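PDB 3KD4: putative protease from Parabacteroides distasonis ATCC 8503, which is of unconfirmed function but is probably a secreted or exported protease. Local coordinates for residues A[4-10]-A[29-35]. Sequence-based numbering, arbitrary orientation. Where two conformers were deposited one is given.
Sequences SEAEYGK and MELTLFT
A classic beta bulge interrupts the antiparallel hairpin of strands 6-17 and 23-33: two residues in a row, Gly-9 and Lys-10, lie opposite the single Glu-30. Gly-9 N makes only a weak, bent bond to Glu-30 O (120° at the hydrogen) and also donates to a water, 3.0 Å from Gly-9 N, that hydrogen-bonds Thr-32 OG1; that hydroxyl pairs with Thr-111 OG1 as well. Regular pairing resumes where Glu-30 N meets Lys-10 O, and the Glu-7 and Thr-32 backbones exchange two bonds. On the face bearing Ala-6, Tyr-8, Leu-31 and Leu-33, Leu-31 CD1 sits over the centre of the Tyr-8 ring in a CH-pi contact, 3.8 Å from the centroid. Leu-31 reaches the ring because its CG swings away from the backbone N (chi1 172°), beside the carbonyl carbon, and the small Ala-6 lets Leu-33 CD2 approach its CB to 3.6 Å. A serine in place of Tyr-8 would probably leave Leu-31 CD1 without its aromatic lid and open a gap beside Tyr-43. Beyond the strands, Glu-5, bent at chi2 (-86°), brings OE1 to 2.6 Å from Thr-35 OG1, which approaches from above the carboxylate plane. Thr-35 suits this N-cap because its hydroxyl, while donating to Glu-5, also receives Ala-38 N. The carboxylate thus probably steadies the capping hydroxyl, coupling the start of the hairpin to helix 36-39.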
# COMPACT_ATOMS: atom_id res chain seq x y z
N SER A 4 21.43 6.40 -12.54
CA SER A 4 22.51 7.33 -12.97
C SER A 4 21.90 8.48 -13.79
O SER A 4 22.60 9.21 -14.47
CB SER A 4 23.63 6.59 -13.73
OG SER A 4 23.57 6.75 -15.15
N GLU A 5 20.58 8.64 -13.72
CA GLU A 5 19.90 9.76 -14.33
C GLU A 5 19.89 11.02 -13.41
O GLU A 5 19.78 12.15 -13.89
CB GLU A 5 18.45 9.38 -14.56
CG GLU A 5 18.26 8.23 -15.55
CD GLU A 5 18.23 8.68 -16.99
OE1 GLU A 5 17.49 9.62 -17.30
OE2 GLU A 5 18.91 8.07 -17.81
N ALA A 6 19.94 10.76 -12.11
CA ALA A 6 19.87 11.81 -11.09
C ALA A 6 20.48 11.29 -9.83
O ALA A 6 20.54 10.07 -9.64
CB ALA A 6 18.41 12.25 -10.84
N GLU A 7 20.93 12.21 -8.97
CA GLU A 7 21.45 11.88 -7.66
C GLU A 7 21.13 12.98 -6.67
O GLU A 7 21.29 14.17 -6.98
CB GLU A 7 22.97 11.75 -7.76
CG GLU A 7 23.68 11.40 -6.47
CD GLU A 7 25.17 11.58 -6.61
OE1 GLU A 7 25.85 12.00 -5.62
OE2 GLU A 7 25.66 11.37 -7.75
N TYR A 8 20.69 12.60 -5.49
CA TYR A 8 20.55 13.56 -4.39
C TYR A 8 21.90 13.66 -3.71
O TYR A 8 22.31 12.74 -3.00
CB TYR A 8 19.53 13.11 -3.36
CG TYR A 8 18.09 13.16 -3.82
CD1 TYR A 8 17.35 14.32 -3.66
CD2 TYR A 8 17.48 12.05 -4.37
CE1 TYR A 8 16.05 14.37 -4.06
CE2 TYR A 8 16.15 12.09 -4.76
CZ TYR A 8 15.45 13.26 -4.60
OH TYR A 8 14.16 13.37 -4.99
N GLY A 9 22.57 14.78 -3.91
CA GLY A 9 23.85 15.03 -3.25
C GLY A 9 23.64 15.13 -1.75
O GLY A 9 24.40 14.56 -0.95
N LYS A 10 22.59 15.83 -1.35
CA LYS A 10 22.26 15.96 0.06
C LYS A 10 20.77 15.96 0.30
O LYS A 10 19.99 16.54 -0.49
CB LYS A 10 22.80 17.27 0.60
CG LYS A 10 24.31 17.30 0.66
CD LYS A 10 24.79 18.47 1.51
CE LYS A 10 26.31 18.75 1.32
NZ LYS A 10 27.10 17.49 1.19
N MSE A 29 17.09 19.75 0.33
CA MSE A 29 17.63 18.80 -0.61
C MSE A 29 18.46 19.50 -1.69
O MSE A 29 18.31 20.68 -1.93
CB MSE A 29 16.55 17.91 -1.22
CG MSE A 29 15.48 18.59 -2.05
SE MSE A 29 16.13 19.06 -3.82
CE MSE A 29 14.44 19.03 -4.82
N GLU A 30 19.37 18.71 -2.24
CA GLU A 30 20.17 19.02 -3.40
C GLU A 30 19.99 17.82 -4.33
O GLU A 30 20.30 16.65 -3.95
CB GLU A 30 21.61 19.20 -3.01
CG GLU A 30 21.79 20.33 -2.05
CD GLU A 30 23.24 20.55 -1.63
OE1 GLU A 30 24.18 19.96 -2.24
OE2 GLU A 30 23.42 21.30 -0.67
N LEU A 31 19.52 18.10 -5.54
CA LEU A 31 19.23 17.06 -6.51
C LEU A 31 19.83 17.43 -7.85
O LEU A 31 19.41 18.41 -8.48
CB LEU A 31 17.71 16.87 -6.64
CG LEU A 31 17.15 15.95 -7.74
CD1 LEU A 31 17.65 14.52 -7.61
CD2 LEU A 31 15.63 15.99 -7.70
N THR A 32 20.79 16.64 -8.30
CA THR A 32 21.38 16.84 -9.60
C THR A 32 20.72 15.95 -10.66
O THR A 32 20.54 14.76 -10.44
CB THR A 32 22.89 16.55 -9.55
OG1 THR A 32 23.49 17.34 -8.51
CG2 THR A 32 23.54 16.88 -10.90
N LEU A 33 20.35 16.56 -11.79
CA LEU A 33 19.71 15.89 -12.92
C LEU A 33 20.70 15.80 -14.07
O LEU A 33 21.25 16.80 -14.48
CB LEU A 33 18.48 16.67 -13.33
CG LEU A 33 17.40 16.87 -12.23
CD1 LEU A 33 16.11 17.40 -12.85
CD2 LEU A 33 17.10 15.59 -11.45
N PHE A 34 20.96 14.61 -14.58
CA PHE A 34 22.02 14.44 -15.57
C PHE A 34 21.51 14.28 -16.99
O PHE A 34 22.30 14.37 -17.90
CB PHE A 34 22.87 13.23 -15.25
CG PHE A 34 23.58 13.32 -13.96
CD1 PHE A 34 24.65 14.18 -13.80
CD2 PHE A 34 23.20 12.52 -12.89
CE1 PHE A 34 25.30 14.27 -12.58
CE2 PHE A 34 23.87 12.59 -11.68
CZ PHE A 34 24.90 13.46 -11.53
N THR A 35 20.22 14.03 -17.18
CA THR A 35 19.66 13.79 -18.50
C THR A 35 18.40 14.64 -18.72
O THR A 35 17.71 15.05 -17.76
CB THR A 35 19.19 12.32 -18.65
OG1 THR A 35 18.08 12.10 -17.78
CG2 THR A 35 20.32 11.28 -18.30
O HOH W 1 23.09 16.95 -5.86